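Local coordinates for protein sulfite dehydrogenase (Paracoccus pantotrophus, PDB 2XTS) that oxidises protein-bound sulfane sulfur in the bacterial Sox system, as the molybdenum-cofactor subunit of a complex with a heme-bearing cytochrome subunit, at residues Arg254-Thr259 and Ala360-Asn365; Glu134-Thr139 and Val267-Ser272; Gly125-Gly130 and Pro353-Leu358; Lys308-Ala313 and Leu339-Ala344; Thr298-Ser303 and Thr325-Asp330. All blocks are in the same frame, centred on the assembly; numbering follows the deposited sequence.

Contact 1: residues Arg254-Thr259 and Ala360-Asn365. With CO (cobalt (II) ion), chain G.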
# COMPACT_ATOMS: atom_id res chain seq x y z
N ARG A 254 -39.29 8.41 -13.87
CA ARG A 254 -38.16 8.66 -14.74
C ARG A 254 -36.89 8.35 -13.96
O ARG A 254 -36.92 8.24 -12.73
CB ARG A 254 -38.16 10.09 -15.24
CG ARG A 254 -39.36 10.39 -16.13
CD ARG A 254 -39.27 11.78 -16.78
NE ARG A 254 -39.02 12.83 -15.79
CZ ARG A 254 -38.27 13.92 -15.97
NH1 ARG A 254 -37.64 14.14 -17.12
NH2 ARG A 254 -38.13 14.78 -14.98
N ALA A 255 -35.76 8.24 -14.66
CA ALA A 255 -34.49 7.90 -14.02
C ALA A 255 -33.39 8.82 -14.50
O ALA A 255 -33.33 9.18 -15.67
CB ALA A 255 -34.13 6.46 -14.33
N ARG A 256 -32.50 9.21 -13.61
CA ARG A 256 -31.27 9.87 -14.01
C ARG A 256 -30.35 8.88 -14.71
O ARG A 256 -30.19 7.75 -14.23
CB ARG A 256 -30.53 10.48 -12.82
CG ARG A 256 -31.26 11.59 -12.13
CD ARG A 256 -30.56 11.95 -10.85
NE ARG A 256 -31.10 13.12 -10.18
CZ ARG A 256 -30.86 13.42 -8.91
NH1 ARG A 256 -30.11 12.62 -8.17
NH2 ARG A 256 -31.36 14.53 -8.37
N LYS A 257 -29.74 9.32 -15.81
CA LYS A 257 -28.65 8.58 -16.40
C LYS A 257 -27.38 9.40 -16.29
O LYS A 257 -27.42 10.60 -16.03
CB LYS A 257 -28.93 8.21 -17.87
CG LYS A 257 -29.01 9.42 -18.82
CD LYS A 257 -29.22 8.99 -20.26
CE LYS A 257 -29.25 10.15 -21.23
NZ LYS A 257 -29.50 9.62 -22.60
N TRP A 258 -26.24 8.75 -16.49
CA TRP A 258 -24.96 9.41 -16.59
C TRP A 258 -24.70 10.15 -15.28
O TRP A 258 -24.19 11.26 -15.29
CB TRP A 258 -24.91 10.36 -17.79
CG TRP A 258 -25.15 9.75 -19.13
CD1 TRP A 258 -25.24 8.42 -19.47
CD2 TRP A 258 -25.40 10.48 -20.31
NE1 TRP A 258 -25.51 8.30 -20.82
CE2 TRP A 258 -25.61 9.56 -21.36
CE3 TRP A 258 -25.45 11.85 -20.60
CZ2 TRP A 258 -25.89 9.98 -22.67
CZ3 TRP A 258 -25.71 12.26 -21.90
CH2 TRP A 258 -25.92 11.33 -22.91
N THR A 259 -25.02 9.52 -14.13
CA THR A 259 -24.66 10.08 -12.83
C THR A 259 -23.26 9.57 -12.57
O THR A 259 -23.03 8.55 -11.93
CB THR A 259 -25.68 9.69 -11.74
OG1 THR A 259 -25.92 8.27 -11.79
CG2 THR A 259 -26.98 10.43 -12.00
N ALA A 360 -35.93 12.85 0.34
CA ALA A 360 -36.95 13.88 0.07
C ALA A 360 -36.95 14.25 -1.41
O ALA A 360 -37.98 14.65 -1.95
CB ALA A 360 -36.70 15.12 0.95
N ILE A 361 -35.78 14.18 -2.05
CA ILE A 361 -35.63 14.51 -3.46
C ILE A 361 -35.75 13.28 -4.36
O ILE A 361 -36.37 13.34 -5.41
CB ILE A 361 -34.28 15.21 -3.70
CG1 ILE A 361 -34.24 16.53 -2.91
CG2 ILE A 361 -34.05 15.48 -5.19
CD1 ILE A 361 -32.92 17.21 -2.90
N ARG A 362 -35.13 12.18 -3.95
CA ARG A 362 -34.99 11.01 -4.82
C ARG A 362 -35.92 9.86 -4.55
O ARG A 362 -35.97 8.93 -5.34
CB ARG A 362 -33.59 10.44 -4.67
CG ARG A 362 -32.48 11.40 -5.03
CD ARG A 362 -31.16 10.75 -4.81
NE ARG A 362 -30.02 11.61 -4.93
CZ ARG A 362 -28.78 11.15 -4.85
NH1 ARG A 362 -28.56 9.84 -4.72
NH2 ARG A 362 -27.77 12.00 -4.87
N GLY A 363 -36.66 9.89 -3.44
CA GLY A 363 -37.40 8.74 -3.03
C GLY A 363 -36.46 7.64 -2.59
O GLY A 363 -35.32 7.89 -2.18
N ARG A 364 -36.94 6.40 -2.69
CA ARG A 364 -36.34 5.26 -2.05
C ARG A 364 -35.70 4.27 -3.02
O ARG A 364 -35.04 3.33 -2.57
CB ARG A 364 -37.40 4.54 -1.20
CG ARG A 364 -38.05 5.51 -0.22
CD ARG A 364 -39.04 4.86 0.72
NE ARG A 364 -38.40 4.07 1.76
CZ ARG A 364 -37.91 4.56 2.90
NH1 ARG A 364 -37.94 5.86 3.16
NH2 ARG A 364 -37.38 3.74 3.80
N ASN A 365 -35.91 4.45 -4.32
CA ASN A 365 -35.53 3.45 -5.32
C ASN A 365 -34.37 3.87 -6.24
O ASN A 365 -34.20 3.32 -7.33
CB ASN A 365 -36.76 3.02 -6.12
CG ASN A 365 -37.77 2.24 -5.28
OD1 ASN A 365 -38.95 2.60 -5.18
ND2 ASN A 365 -37.31 1.16 -4.70
CO CO G . -24.29 6.94 -11.43
O HOH W 1 -24.41 6.50 -13.54
O HOH W 2 -25.72 5.43 -11.00
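R256 and R362 bring two guanidinium groups together where strand 255-257 faces the end of helix 355-362. NH1 of R256 sits over one face of the R362 guanidinium, 3.4 Å from R362 NE. R362 in turn lies at the edge of the R256 group. The two planes stand 75° apart. Both nitrogens are donors, so no bond joins them. E155 of the cytochrome chain probably accounts for the pairing: it forms salt bridges with NH2 of R256 and NE of R362. D150 of the same chain takes R256 NE, and R362 NH1 donates to the carbonyl of H369. Both chains run extended from CG to NE, which carries the guanidinium groups out to E155. With an alanine in place of R362, E155 of the cytochrome would probably lose one of its two arginines and the H369 carbonyl a donor.

The other side is looser. CG2 of I361 comes only to 4.3 Å from R256 NH2, and I361 is partly exposed.

Segment 254-259 also holds a metal site. T259 binds the cobalt ion through O and OG1, each at 2.1 Å. Two waters, E219 and H369 complete that site. Residues 255-257 form a parallel ladder with a cytochrome strand. The chemistry implies an interface held by charge as well as by backbone pairing. The two arginines are gathered round one shared carboxylate, which probably favours their charged forms.

Contact 2: residues Glu134-Thr139 and Val267-Ser272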
# COMPACT_ATOMS: atom_id res chain seq x y z
N GLU A 134 -24.92 -4.79 9.32
CA GLU A 134 -24.31 -4.44 10.59
C GLU A 134 -22.79 -4.34 10.48
O GLU A 134 -22.08 -5.35 10.58
CB GLU A 134 -24.68 -5.51 11.61
CG GLU A 134 -26.19 -5.65 11.84
CD GLU A 134 -26.55 -6.86 12.67
OE1 GLU A 134 -25.90 -7.05 13.71
OE2 GLU A 134 -27.48 -7.61 12.27
N GLY A 135 -22.29 -3.13 10.25
CA GLY A 135 -20.86 -2.89 10.13
C GLY A 135 -20.53 -2.02 8.95
O GLY A 135 -21.04 -2.26 7.86
N CYS A 136 -19.63 -1.05 9.14
CA CYS A 136 -19.24 -0.20 8.04
C CYS A 136 -18.51 -0.95 6.93
O CYS A 136 -18.54 -0.50 5.79
CB CYS A 136 -18.43 1.03 8.51
SG CYS A 136 -16.88 0.64 9.32
N GLN A 137 -17.90 -2.09 7.21
CA GLN A 137 -17.37 -2.92 6.12
C GLN A 137 -18.48 -3.17 5.10
O GLN A 137 -18.27 -3.11 3.88
CB GLN A 137 -16.87 -4.26 6.67
CG GLN A 137 -16.46 -5.22 5.59
CD GLN A 137 -15.48 -6.28 6.06
OE1 GLN A 137 -15.48 -6.62 7.25
NE2 GLN A 137 -14.67 -6.79 5.14
N TYR A 138 -19.69 -3.44 5.60
CA TYR A 138 -20.82 -3.82 4.74
C TYR A 138 -21.54 -2.62 4.16
O TYR A 138 -21.94 -2.62 3.00
CB TYR A 138 -21.80 -4.72 5.52
CG TYR A 138 -21.09 -5.90 6.12
CD1 TYR A 138 -20.64 -6.93 5.32
CD2 TYR A 138 -20.80 -5.94 7.46
CE1 TYR A 138 -19.95 -7.99 5.85
CE2 TYR A 138 -20.07 -6.98 8.00
CZ TYR A 138 -19.66 -8.01 7.19
OH TYR A 138 -18.93 -9.05 7.68
N THR A 139 -21.76 -1.59 4.97
CA THR A 139 -22.56 -0.47 4.53
C THR A 139 -21.76 0.63 3.80
O THR A 139 -22.36 1.45 3.10
CB THR A 139 -23.40 0.11 5.70
OG1 THR A 139 -22.58 0.40 6.84
CG2 THR A 139 -24.46 -0.87 6.14
N VAL A 267 -17.73 8.32 6.70
CA VAL A 267 -18.17 7.32 7.66
C VAL A 267 -17.17 7.23 8.80
O VAL A 267 -15.96 7.26 8.56
CB VAL A 267 -18.42 5.91 7.02
CG1 VAL A 267 -17.15 5.32 6.39
CG2 VAL A 267 -19.05 4.96 8.04
N ILE A 268 -17.68 7.13 10.02
CA ILE A 268 -16.89 6.80 11.20
C ILE A 268 -16.61 5.29 11.18
O ILE A 268 -17.52 4.47 11.23
CB ILE A 268 -17.62 7.23 12.48
CG1 ILE A 268 -17.65 8.77 12.55
CG2 ILE A 268 -16.92 6.66 13.71
CD1 ILE A 268 -18.65 9.35 13.58
N THR A 269 -15.33 4.93 11.10
CA THR A 269 -14.93 3.53 11.06
C THR A 269 -14.73 2.93 12.44
O THR A 269 -14.83 1.73 12.60
CB THR A 269 -13.68 3.35 10.18
OG1 THR A 269 -12.62 4.17 10.68
CG2 THR A 269 -13.98 3.80 8.76
N SER A 270 -14.46 3.78 13.43
CA SER A 270 -14.47 3.32 14.80
C SER A 270 -14.75 4.47 15.75
O SER A 270 -14.28 5.55 15.57
CB SER A 270 -13.16 2.66 15.18
OG SER A 270 -12.16 3.63 15.37
N PRO A 271 -15.60 4.21 16.76
CA PRO A 271 -16.42 3.01 16.98
C PRO A 271 -17.36 2.75 15.81
O PRO A 271 -17.77 3.67 15.11
CB PRO A 271 -17.24 3.36 18.24
CG PRO A 271 -16.58 4.49 18.85
CD PRO A 271 -15.90 5.25 17.75
N SER A 272 -17.70 1.48 15.63
CA SER A 272 -18.67 1.06 14.62
C SER A 272 -19.15 -0.33 15.04
O SER A 272 -18.60 -0.90 15.99
CB SER A 272 -18.05 1.08 13.21
OG SER A 272 -16.99 0.13 13.10
O HOH W 3 -18.26 -1.79 11.70
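C136 carries SG between its backbone N and carbonyl carbon, chi1 61°, which directs the sulfur at the bend after strand 265-270. S272 places OG in the same way, chi1 64°, and turns it back toward both the sulfur and its own segment. SG of C136 lies 3.8 Å from S272 OG and 3.9 Å from T269 CA. Earlier on the strand, CB of C136 rests on CG2 of V267 at 4.0 Å.

Two hydrogen bonds fix S272 OG beside the sulfur. S272 OG donates to the carbonyl O of T269 at 2.7 Å, from well above the carbonyl plane. A water donates to S272 OG at 2.7 Å and accepts from C136 N at 3.0 Å. It bridges the helix start to the bend. G135, the N-cap residue, accepts at its carbonyl O from the amides of Y138 and T139. W376 packs against C136, V267 and S272.

T269 OG1 accepts a hydrogen bond from R326 NH1. A classic beta bulge sets T269 and S270 opposite S287. The arrangement is a helix start packed on the bulged end of a strand that is outermost within this chain, joining the molybdopterin-binding domain to the dimerisation domain.

Contact 3: residues Gly125-Gly130 and Pro353-Leu358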
# COMPACT_ATOMS: atom_id res chain seq x y z
N GLY A 125 -26.07 1.14 -1.03
CA GLY A 125 -27.35 1.12 -1.73
C GLY A 125 -28.39 0.29 -1.01
O GLY A 125 -29.59 0.61 -1.04
N MET A 126 -27.95 -0.75 -0.32
CA MET A 126 -28.86 -1.58 0.49
C MET A 126 -29.45 -0.81 1.66
O MET A 126 -30.38 -1.30 2.31
CB MET A 126 -28.17 -2.87 0.99
CG MET A 126 -27.19 -2.70 2.14
SD MET A 126 -25.65 -1.86 1.74
CE MET A 126 -24.82 -3.08 0.68
N GLU A 127 -28.87 0.34 1.98
CA GLU A 127 -29.32 1.22 3.07
C GLU A 127 -30.26 2.33 2.63
O GLU A 127 -30.67 3.15 3.44
CB GLU A 127 -28.12 1.82 3.80
CG GLU A 127 -27.13 0.80 4.34
CD GLU A 127 -27.67 0.04 5.51
OE1 GLU A 127 -27.92 0.70 6.55
OE2 GLU A 127 -27.81 -1.20 5.42
N TRP A 128 -30.65 2.36 1.36
CA TRP A 128 -31.55 3.41 0.89
C TRP A 128 -32.88 3.39 1.63
O TRP A 128 -33.47 4.44 1.88
CB TRP A 128 -31.82 3.29 -0.60
CG TRP A 128 -30.94 4.14 -1.46
CD1 TRP A 128 -30.13 3.71 -2.48
CD2 TRP A 128 -30.82 5.57 -1.43
NE1 TRP A 128 -29.53 4.79 -3.09
CE2 TRP A 128 -29.92 5.94 -2.45
CE3 TRP A 128 -31.38 6.57 -0.64
CZ2 TRP A 128 -29.58 7.26 -2.70
CZ3 TRP A 128 -31.04 7.88 -0.89
CH2 TRP A 128 -30.15 8.22 -1.92
N GLY A 129 -33.36 2.20 1.95
CA GLY A 129 -34.69 2.02 2.50
C GLY A 129 -34.71 1.75 3.98
O GLY A 129 -35.77 1.39 4.53
N GLY A 130 -33.58 1.89 4.66
CA GLY A 130 -33.49 1.59 6.09
C GLY A 130 -32.11 1.15 6.49
O GLY A 130 -31.15 1.40 5.79
N PRO A 353 -25.26 15.32 2.80
CA PRO A 353 -26.64 15.39 3.26
C PRO A 353 -27.02 14.23 4.17
O PRO A 353 -26.38 13.17 4.15
CB PRO A 353 -27.45 15.31 1.96
CG PRO A 353 -26.63 14.43 1.09
CD PRO A 353 -25.21 14.86 1.39
N THR A 354 -28.11 14.39 4.92
CA THR A 354 -28.72 13.27 5.60
C THR A 354 -29.40 12.33 4.61
O THR A 354 -29.74 12.72 3.49
CB THR A 354 -29.76 13.70 6.64
OG1 THR A 354 -30.84 14.38 5.98
CG2 THR A 354 -29.14 14.57 7.71
N LYS A 355 -29.64 11.11 5.05
CA LYS A 355 -30.42 10.13 4.27
C LYS A 355 -31.80 10.70 3.96
O LYS A 355 -32.31 10.60 2.84
CB LYS A 355 -30.56 8.79 5.02
CG LYS A 355 -29.24 8.08 5.36
CD LYS A 355 -29.48 6.81 6.20
CE LYS A 355 -29.74 5.63 5.24
NZ LYS A 355 -29.91 4.28 5.89
N ASP A 356 -32.42 11.30 4.97
CA ASP A 356 -33.74 11.89 4.77
C ASP A 356 -33.72 13.03 3.76
O ASP A 356 -34.65 13.16 2.97
CB ASP A 356 -34.29 12.40 6.11
CG ASP A 356 -34.81 11.30 6.99
OD1 ASP A 356 -35.09 10.20 6.48
OD2 ASP A 356 -34.98 11.55 8.21
N ALA A 357 -32.68 13.86 3.77
CA ALA A 357 -32.59 14.95 2.79
C ALA A 357 -32.49 14.39 1.37
O ALA A 357 -33.07 14.94 0.42
CB ALA A 357 -31.41 15.89 3.10
N LEU A 358 -31.72 13.32 1.22
CA LEU A 358 -31.62 12.65 -0.08
C LEU A 358 -32.94 12.06 -0.53
O LEU A 358 -33.36 12.27 -1.67
CB LEU A 358 -30.55 11.58 -0.06
CG LEU A 358 -29.11 12.09 -0.11
CD1 LEU A 358 -28.17 10.96 0.31
CD2 LEU A 358 -28.77 12.57 -1.48
O HOH W 4 -27.11 3.32 6.78
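K355, in the conformer described, one of two, supplies the hydrogen bonds across this contact. Its NZ donates to the carbonyl O of E127 at 2.8 Å, with the donor tilted 16° from the carbonyl plane. A weak second bond runs from K355 NZ to the carbonyl O of G130 at 3.1 Å. The lysine chain bends at chi3, 87°, and this kink carries the ammonium group to the two carbonyls.

Charge probably adds a further pull. OE1 of E127 stays 4.1 Å from K355 NZ, too far for a salt bridge, but a water links the two atoms. E388 forms a salt bridge with NZ. The E127 carboxylate is itself held by the amides of Q132 and L133 and by N386.

The carbonyls belong to a type I beta turn, E127 to G130, in the molybdopterin-binding domain. The lysine lies in the first turn of helix 355-362 of the dimerisation domain. T354 is the N-cap of that helix, its OG1 accepting from A357 N at 2.9 Å.

The apolar part is W128 against L358. CB of L358 meets the edge of the indole near its plane, 3.8 Å from W128 CZ3. CD1 of L358 reaches W128 CH2 at 4.0 Å. W128 NE1 donates to the carbonyl of Y368.

Contact 4: residues Lys308-Ala313 and Leu339-Ala344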
# COMPACT_ATOMS: atom_id res chain seq x y z
N LYS A 308 -27.64 17.15 16.67
CA LYS A 308 -28.05 18.35 17.40
C LYS A 308 -26.88 19.33 17.52
O LYS A 308 -27.07 20.54 17.50
CB LYS A 308 -28.58 17.98 18.78
CG LYS A 308 -29.91 17.28 18.77
CD LYS A 308 -30.37 16.99 20.19
CE LYS A 308 -31.77 16.43 20.21
NZ LYS A 308 -32.26 16.30 21.61
N ASN A 309 -25.68 18.78 17.68
CA ASN A 309 -24.48 19.59 17.83
C ASN A 309 -23.29 18.93 17.17
O ASN A 309 -23.14 17.70 17.20
CB ASN A 309 -24.14 19.83 19.29
CG ASN A 309 -25.25 20.56 20.03
OD1 ASN A 309 -26.09 19.94 20.68
ND2 ASN A 309 -25.28 21.87 19.88
N TRP A 310 -22.48 19.76 16.53
CA TRP A 310 -21.34 19.30 15.75
C TRP A 310 -20.05 19.91 16.23
O TRP A 310 -20.03 21.06 16.64
CB TRP A 310 -21.54 19.68 14.28
CG TRP A 310 -22.75 19.05 13.65
CD1 TRP A 310 -24.01 19.57 13.60
CD2 TRP A 310 -22.80 17.80 12.97
NE1 TRP A 310 -24.84 18.71 12.94
CE2 TRP A 310 -24.13 17.61 12.56
CE3 TRP A 310 -21.86 16.80 12.69
CZ2 TRP A 310 -24.54 16.49 11.85
CZ3 TRP A 310 -22.27 15.68 12.00
CH2 TRP A 310 -23.61 15.53 11.59
N THR A 311 -18.97 19.14 16.12
CA THR A 311 -17.60 19.57 16.41
C THR A 311 -16.74 19.21 15.19
O THR A 311 -16.79 18.09 14.69
CB THR A 311 -17.04 18.83 17.64
OG1 THR A 311 -17.90 19.06 18.77
CG2 THR A 311 -15.63 19.27 17.99
N THR A 312 -15.95 20.16 14.72
CA THR A 312 -15.07 19.92 13.60
C THR A 312 -13.93 19.01 14.06
O THR A 312 -13.26 19.27 15.05
CB THR A 312 -14.60 21.23 12.95
OG1 THR A 312 -15.76 21.98 12.54
CG2 THR A 312 -13.68 20.95 11.77
N ALA A 313 -13.76 17.91 13.34
CA ALA A 313 -12.69 16.94 13.57
C ALA A 313 -11.43 17.48 12.93
O ALA A 313 -11.43 18.53 12.27
CB ALA A 313 -13.08 15.58 12.95
N LEU A 339 -25.16 9.01 19.73
CA LEU A 339 -25.56 8.84 18.35
C LEU A 339 -24.50 9.52 17.50
O LEU A 339 -24.53 10.73 17.27
CB LEU A 339 -26.95 9.41 18.10
CG LEU A 339 -28.10 8.62 18.72
CD1 LEU A 339 -29.36 9.48 18.72
CD2 LEU A 339 -28.33 7.26 18.04
N LEU A 340 -23.55 8.72 17.02
CA LEU A 340 -22.41 9.27 16.31
C LEU A 340 -22.75 9.50 14.85
O LEU A 340 -23.34 8.63 14.20
CB LEU A 340 -21.21 8.31 16.35
CG LEU A 340 -20.66 7.89 17.70
CD1 LEU A 340 -19.53 6.91 17.51
CD2 LEU A 340 -20.21 9.11 18.50
N GLN A 341 -22.33 10.64 14.32
CA GLN A 341 -22.45 10.95 12.91
C GLN A 341 -21.23 11.73 12.44
O GLN A 341 -20.63 12.46 13.23
CB GLN A 341 -23.68 11.82 12.64
CG GLN A 341 -25.01 11.19 12.98
CD GLN A 341 -26.17 12.08 12.62
OE1 GLN A 341 -26.05 13.29 12.53
NE2 GLN A 341 -27.33 11.45 12.38
N SER A 342 -20.90 11.59 11.16
CA SER A 342 -19.92 12.42 10.54
C SER A 342 -20.52 13.06 9.29
O SER A 342 -21.36 12.46 8.60
CB SER A 342 -18.65 11.63 10.22
OG SER A 342 -18.88 10.54 9.35
N ARG A 343 -20.06 14.27 9.00
CA ARG A 343 -20.58 15.06 7.87
C ARG A 343 -19.41 15.72 7.15
O ARG A 343 -18.75 16.61 7.71
CB ARG A 343 -21.55 16.12 8.39
CG ARG A 343 -22.18 17.02 7.37
CD ARG A 343 -23.13 17.99 8.08
NE ARG A 343 -22.42 18.96 8.91
CZ ARG A 343 -23.00 19.83 9.74
NH1 ARG A 343 -24.32 19.83 9.90
NH2 ARG A 343 -22.26 20.69 10.43
N ALA A 344 -19.16 15.29 5.91
CA ALA A 344 -18.08 15.84 5.10
C ALA A 344 -18.46 17.12 4.37
O ALA A 344 -19.62 17.29 3.97
CB ALA A 344 -17.64 14.82 4.08
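Q341 meets W310 first along strand 338-346. Its OE1 lies 3.4 Å from W310 CH2, oblique to the indole. The same amide donates through NE2 to T375. S342 gives only backbone: its carbonyl carbon is 4.2 Å from W310 CZ3, while its side chain points away.

R343 carries the main contact. A bend at chi3, 69°, folds its guanidinium flat over one face of the indole, the planes 22° apart. CZ of R343 sits 3.7 Å from the centroid of the five-membered ring of W310, 7° off the normal, a cation-pi stack. NH2 also bridges to D301 and donates to C164 O of the cytochrome chain. CB of R343 touches W310 CZ3 at 3.7 Å. A serine in place of W310 would probably leave the R343 guanidinium without its stacking surface and open a gap beside Q341.

This is a cation-pi stack that bridges over strand 297-303, between a residue at the start of strand 311-316 and strand 338-346 of the dimerisation domain, at its cytochrome interface.

Contact 5: residues Thr298-Ser303 and Thr325-Asp330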
# COMPACT_ATOMS: atom_id res chain seq x y z
N THR A 298 -12.55 19.54 2.68
CA THR A 298 -12.05 20.69 3.41
C THR A 298 -12.25 20.55 4.90
O THR A 298 -11.47 21.08 5.66
CB THR A 298 -12.68 21.98 2.92
OG1 THR A 298 -14.10 21.89 3.00
CG2 THR A 298 -12.26 22.26 1.50
N ARG A 299 -13.30 19.86 5.33
CA ARG A 299 -13.49 19.53 6.72
C ARG A 299 -14.46 18.39 6.93
O ARG A 299 -15.21 18.03 6.02
CB ARG A 299 -13.86 20.74 7.57
CG ARG A 299 -15.30 21.06 7.64
CD ARG A 299 -15.55 22.23 8.60
NE ARG A 299 -16.98 22.36 8.85
CZ ARG A 299 -17.81 23.04 8.07
NH1 ARG A 299 -17.37 23.63 6.97
NH2 ARG A 299 -19.09 23.09 8.37
N VAL A 300 -14.37 17.81 8.11
CA VAL A 300 -15.34 16.83 8.57
C VAL A 300 -15.83 17.24 9.94
O VAL A 300 -15.04 17.48 10.84
CB VAL A 300 -14.76 15.39 8.62
CG1 VAL A 300 -15.86 14.40 9.00
CG2 VAL A 300 -14.10 15.03 7.29
N ASP A 301 -17.15 17.32 10.09
CA ASP A 301 -17.78 17.57 11.39
C ASP A 301 -18.27 16.25 11.97
O ASP A 301 -18.73 15.38 11.23
CB ASP A 301 -18.93 18.56 11.26
CG ASP A 301 -18.49 19.92 10.75
OD1 ASP A 301 -17.35 20.34 10.99
OD2 ASP A 301 -19.33 20.56 10.08
N VAL A 302 -18.18 16.10 13.29
CA VAL A 302 -18.62 14.93 14.00
C VAL A 302 -19.66 15.34 15.06
O VAL A 302 -19.49 16.36 15.74
CB VAL A 302 -17.41 14.21 14.63
CG1 VAL A 302 -17.87 13.14 15.60
CG2 VAL A 302 -16.56 13.61 13.55
N SER A 303 -20.74 14.57 15.16
CA SER A 303 -21.73 14.75 16.21
C SER A 303 -21.76 13.52 17.10
O SER A 303 -21.61 12.40 16.61
CB SER A 303 -23.11 14.99 15.61
OG SER A 303 -24.12 15.14 16.61
N THR A 325 -9.67 10.41 2.71
CA THR A 325 -9.12 11.35 3.67
C THR A 325 -9.48 10.86 5.07
O THR A 325 -10.64 10.56 5.34
CB THR A 325 -9.71 12.75 3.39
OG1 THR A 325 -9.50 13.06 2.01
CG2 THR A 325 -9.10 13.83 4.28
N ARG A 326 -8.48 10.78 5.94
CA ARG A 326 -8.67 10.29 7.30
C ARG A 326 -8.96 11.44 8.23
O ARG A 326 -8.29 12.45 8.16
CB ARG A 326 -7.39 9.59 7.74
CG ARG A 326 -7.40 9.05 9.17
CD ARG A 326 -8.47 8.01 9.50
NE ARG A 326 -8.41 6.87 8.57
CZ ARG A 326 -9.20 5.81 8.61
NH1 ARG A 326 -10.16 5.70 9.52
NH2 ARG A 326 -9.08 4.86 7.70
N PHE A 327 -9.96 11.27 9.09
CA PHE A 327 -10.24 12.25 10.15
C PHE A 327 -10.28 11.60 11.51
O PHE A 327 -10.56 10.40 11.65
CB PHE A 327 -11.55 13.04 9.91
CG PHE A 327 -12.81 12.20 10.00
CD1 PHE A 327 -13.47 12.04 11.22
CD2 PHE A 327 -13.35 11.60 8.88
CE1 PHE A 327 -14.63 11.28 11.29
CE2 PHE A 327 -14.52 10.84 8.95
CZ PHE A 327 -15.15 10.67 10.14
N HIS A 328 -9.99 12.41 12.53
CA HIS A 328 -10.01 11.97 13.92
C HIS A 328 -10.63 13.01 14.81
O HIS A 328 -10.48 14.21 14.59
CB HIS A 328 -8.62 11.71 14.47
CG HIS A 328 -7.90 10.58 13.82
ND1 HIS A 328 -8.17 9.25 14.06
CD2 HIS A 328 -6.87 10.60 12.94
CE1 HIS A 328 -7.36 8.50 13.32
NE2 HIS A 328 -6.57 9.30 12.63
N LEU A 329 -11.32 12.53 15.84
CA LEU A 329 -11.77 13.37 16.95
C LEU A 329 -11.57 12.56 18.21
O LEU A 329 -12.05 11.44 18.33
CB LEU A 329 -13.24 13.79 16.82
CG LEU A 329 -13.79 14.74 17.91
CD1 LEU A 329 -13.28 16.16 17.68
CD2 LEU A 329 -15.30 14.74 18.01
N ASP A 330 -10.80 13.13 19.15
CA ASP A 330 -10.56 12.49 20.42
C ASP A 330 -11.54 13.01 21.43
O ASP A 330 -11.67 14.22 21.59
CB ASP A 330 -9.12 12.73 20.82
CG ASP A 330 -8.14 12.16 19.80
OD1 ASP A 330 -8.18 10.92 19.64
OD2 ASP A 330 -7.34 12.92 19.19
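F327 presents one face of its ring to V300. CG1 of V300 stands over the ring centre, 3.7 Å from the F327 centroid and 7° off the normal, a CH-pi contact. V302 CG2 comes obliquely to F327 CE1, at 3.8 Å. The two strands belong to the antiparallel sheet of the dimerisation domain, an E-set, immunoglobulin-like fold. Strand 311-316 lies between them in the sheet order, so they touch through side chains alone.

The short segments run in similar directions, 40° apart, with their axes 8.4 Å from each other at the closest. V300, V302, F327 and L329 all point toward the opposite segment. CG of F327 sits between its backbone N and carbonyl carbon, chi1 67°, and this lays the ring across V300. V302 and L329 slide past each other in opposite directions, CG1 of V302 meeting CD2 of L329 at 3.9 Å. S342 adds packing against V300 and F327.

The other side of strand 297-303 is polar. R299 and D301 point away from segment 325-330 and form a salt bridge. Beyond them lies the cytochrome chain, with P163 packing on R299 and M165 on D301. D301 OD1 also accepts from T312 OG1 of the neighbouring strand. R299 grips the carboxylate side-on with two nitrogens: NE donates to D301 OD1 at 3.0 Å, and NH2 reaches the syn lone pair of D301 OD2 at 3.1 Å.

From the N terminus, residues 125-130 open contact 3, and residues 134-139 soon open contact 2. Contact 1 opens at 254-259, before contact 2 closes at 267-272, so these two cross. Contact 2 is nested within contact 3 and in series with contacts 4 and 5. Contact 5 opens at 298-303 and contact 4 at 308-313. They close in the same order, at 325-330 and 339-344, and so cross. Both nest inside contacts 1 and 3. Contact 3 closes at 353-358 and contact 1 at 360-365, crossing on one helix. Contacts 2 and 3 join the two domains. Contacts 4 and 5 share the dimerisation sheet, which contact 2 also reaches.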